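Side-chain contact in CBS domain protein/ACT domain protein (Thermotoga maritima, PDB 1VR9), which is of unknown function but combines a pair of CBS domains with an ACT domain and may bind magnesium and take part in its transport: residues R33-L36 with H37-Q41. Residues are numbered along the deposited sequence; the frame is centred on the assembly and turned at random.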
ATOM      1  N   ARG A  33      -7.882   6.927 -14.714  1.00 18.51           N
ATOM      2  CA  ARG A  33      -9.264   6.468 -14.542  1.00 19.23           C
ATOM      3  C   ARG A  33      -9.294   5.168 -13.727  1.00 18.77           C
ATOM      4  O   ARG A  33     -10.074   5.032 -12.804  1.00 17.99           O
ATOM      5  CB  ARG A  33      -9.931   6.256 -15.897  1.00 18.79           C
ATOM      6  CG  ARG A  33     -11.372   5.806 -15.858  1.00 19.47           C
ATOM      7  CD  ARG A  33     -11.901   5.519 -17.256  0.50 19.39           C
ATOM      8  NE  ARG A  33     -12.046   6.735 -18.058  0.50 20.16           N
ATOM      9  CZ  ARG A  33     -11.250   7.104 -19.068  0.50 18.54           C
ATOM     10  NH1 ARG A  33     -10.218   6.361 -19.450  0.50 18.67           N
ATOM     11  NH2 ARG A  33     -11.497   8.233 -19.714  0.50 18.41           N
ATOM     12  N   GLU A  34      -8.467   4.208 -14.126  1.00 19.50           N
ATOM     13  CA  GLU A  34      -8.397   2.916 -13.421  1.00 21.19           C
ATOM     14  C   GLU A  34      -7.986   3.038 -11.961  1.00 21.17           C
ATOM     15  O   GLU A  34      -8.559   2.354 -11.092  1.00 22.20           O
ATOM     16  CB  GLU A  34      -7.410   2.000 -14.117  1.00 21.24           C
ATOM     17  CG  GLU A  34      -7.869   1.524 -15.482  1.00 23.88           C
ATOM     18  CD  GLU A  34      -6.832   0.615 -16.131  1.00 25.01           C
ATOM     19  OE1 GLU A  34      -5.698   1.076 -16.426  1.00 30.04           O
ATOM     20  OE2 GLU A  34      -7.146  -0.586 -16.337  1.00 34.18           O
ATOM     21  N   CYS A  35      -7.002   3.891 -11.681  1.00 22.59           N
ATOM     22  CA  CYS A  35      -6.530   4.092 -10.330  1.00 21.74           C
ATOM     23  C   CYS A  35      -7.608   4.728  -9.463  1.00 19.71           C
ATOM     24  O   CYS A  35      -7.887   4.257  -8.375  1.00 20.44           O
ATOM     25  CB  CYS A  35      -5.297   4.978 -10.335  1.00 23.34           C
ATOM     26  SG  CYS A  35      -4.435   4.991  -8.812  1.00 27.99           S
ATOM     27  N   LEU A  36      -8.267   5.749  -9.987  1.00 18.90           N
ATOM     28  CA  LEU A  36      -9.351   6.401  -9.270  1.00 18.57           C
ATOM     29  C   LEU A  36     -10.464   5.399  -8.944  1.00 18.19           C
ATOM     30  O   LEU A  36     -11.024   5.410  -7.848  1.00 18.64           O
ATOM     31  CB  LEU A  36      -9.888   7.592 -10.070  1.00 18.66           C
ATOM     32  CG  LEU A  36      -8.962   8.817 -10.123  1.00 19.09           C
ATOM     33  CD1 LEU A  36      -9.572   9.848 -11.077  1.00 18.76           C
ATOM     34  CD2 LEU A  36      -8.736   9.398  -8.748  1.00 21.21           C
ATOM     35  N   HIS A  37     -10.777   4.533  -9.898  1.00 17.58           N
ATOM     36  CA  HIS A  37     -11.829   3.553  -9.693  1.00 19.49           C
ATOM     37  C   HIS A  37     -11.464   2.595  -8.540  1.00 19.96           C
ATOM     38  O   HIS A  37     -12.277   2.329  -7.654  1.00 18.92           O
ATOM     39  CB  HIS A  37     -12.116   2.804 -10.984  1.00 17.73           C
ATOM     40  CG  HIS A  37     -13.040   1.633 -10.807  1.00 18.47           C
ATOM     41  ND1 HIS A  37     -14.392   1.779 -10.582  1.00 20.15           N
ATOM     42  CD2 HIS A  37     -12.798   0.301 -10.790  1.00 19.32           C
ATOM     43  CE1 HIS A  37     -14.944   0.585 -10.435  1.00 21.10           C
ATOM     44  NE2 HIS A  37     -14.000  -0.328 -10.579  1.00 20.90           N
ATOM     45  N   ARG A  38     -10.252   2.071  -8.552  1.00 21.53           N
ATOM     46  CA  ARG A  38      -9.808   1.165  -7.474  1.00 23.47           C
ATOM     47  C   ARG A  38      -9.937   1.822  -6.106  1.00 24.71           C
ATOM     48  O   ARG A  38     -10.428   1.200  -5.160  1.00 25.22           O
ATOM     49  CB  ARG A  38      -8.356   0.705  -7.672  1.00 25.39           C
ATOM     50  CG  ARG A  38      -8.211  -0.319  -8.674  1.00 29.13           C
ATOM     51  CD  ARG A  38      -8.594  -1.713  -8.151  1.00 32.93           C
ATOM     52  NE  ARG A  38      -9.332  -2.425  -9.180  1.00 37.80           N
ATOM     53  CZ  ARG A  38     -10.582  -2.881  -9.092  1.00 36.25           C
ATOM     54  NH1 ARG A  38     -11.357  -2.757  -7.994  1.00 35.32           N
ATOM     55  NH2 ARG A  38     -11.067  -3.490 -10.155  1.00 38.40           N
HETATM   56  N   MSE A  39      -9.524   3.085  -6.005  1.00 23.80           N
HETATM   57  CA  MSE A  39      -9.591   3.812  -4.730  1.00 26.20           C
HETATM   58  C   MSE A  39     -11.054   3.980  -4.339  1.00 24.79           C
HETATM   59  O   MSE A  39     -11.376   3.849  -3.171  1.00 25.63           O
HETATM   60  CB  MSE A  39      -8.916   5.181  -4.760  1.00 26.71           C
HETATM   61  CG  MSE A  39      -7.737   5.343  -5.616  0.50 28.38           C
HETATM   62 SE   MSE A  39      -6.904   7.117  -5.460  0.50 30.89          SE
HETATM   63  CE  MSE A  39      -5.288   6.479  -4.740  0.50 30.61           C
ATOM     64  N   ARG A  40     -11.947   4.265  -5.293  1.00 24.27           N
ATOM     65  CA  ARG A  40     -13.386   4.344  -4.962  1.00 24.20           C
ATOM     66  C   ARG A  40     -13.929   3.008  -4.443  1.00 23.56           C
ATOM     67  O   ARG A  40     -14.788   2.984  -3.547  1.00 22.85           O
ATOM     68  CB  ARG A  40     -14.243   4.751  -6.159  1.00 24.55           C
ATOM     69  CG  ARG A  40     -14.248   6.234  -6.500  1.00 24.47           C
ATOM     70  CD  ARG A  40     -15.411   6.549  -7.456  1.00 25.14           C
ATOM     71  NE  ARG A  40     -15.354   5.793  -8.705  1.00 25.99           N
ATOM     72  CZ  ARG A  40     -14.568   6.096  -9.741  1.00 27.43           C
ATOM     73  NH1 ARG A  40     -13.760   7.150  -9.706  1.00 26.66           N
ATOM     74  NH2 ARG A  40     -14.601   5.338 -10.823  1.00 29.75           N
ATOM     75  N   GLN A  41     -13.433   1.900  -4.976  1.00 23.84           N
ATOM     76  CA  GLN A  41     -13.970   0.578  -4.580  1.00 24.00           C
ATOM     77  C   GLN A  41     -13.584   0.276  -3.137  1.00 24.18           C
ATOM     78  O   GLN A  41     -14.306  -0.416  -2.427  1.00 23.44           O
ATOM     79  CB  GLN A  41     -13.468  -0.536  -5.544  1.00 24.49           C
ATOM     80  CG  GLN A  41     -13.988  -0.359  -6.960  1.00 27.13           C
ATOM     81  CD  GLN A  41     -15.515  -0.455  -7.062  1.00 29.73           C
ATOM     82  OE1 GLN A  41     -16.079  -1.522  -6.908  1.00 33.25           O
ATOM     83  NE2 GLN A  41     -16.182   0.669  -7.332  1.00 35.76           N
TER
HETATM   84  O   HOH W   1     -12.550   6.327 -12.729  1.00 22.27           O
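Arg40 folds its side chain back along the helix toward Leu36 and Arg33, one and two turns earlier. Its CG lies beside the backbone N, anti to the carbonyl carbon (chi1 -79°), and a bend at chi3 turns the guanidinium over the backbone. One face of that flat group looks onto Leu36 O, offset toward the rim, with Arg40 NH1 3.7 Å from Leu36 O; the same oxygen accepts the bond from Arg40 N at 2.9 Å. At the edge of the guanidinium, in its plane, a water accepts from Arg40 NH2 (3.0 Å) and donates to Arg33 O (2.8 Å). Arg33 O thus takes two donors, the water and His37 N; the long, bent arginine chain lets the guanidinium lie back over the preceding turn and reach that water. In His37, chi1 (171°) carries the ring to the side of Arg40, and with chi2 near 73° Arg40 NH2 lies in the ring plane at its edge, while Gln41 CG packs on one ring face, 3.6 Å above the plane. Cys35 and Met39 face inward to Cys47 on strand 46-50, while Leu36 sits at the margin of that face against Leu70. In the conformer modelled here, Leu36 CD2 and Met39 SE approach loosely (4.4 Å), as do Cys35 SG and Met39 CE. A small thiol and a long unbranched methionine chain (selenomethionine in the crystal) fit against the strand. Arg33, in its modelled conformer, and Glu34 direct their charged ends elsewhere, to a salt bridge with Asp71 and a hydrogen bond to Thr31 N. Cys35 and Met39 facing the sheet and polar residues facing outward mark an amphipathic alpha-helix, here helix 32-41, the crossover of the beta-alpha-beta unit joining parallel strands 25-27 and 46-50 in the first CBS domain.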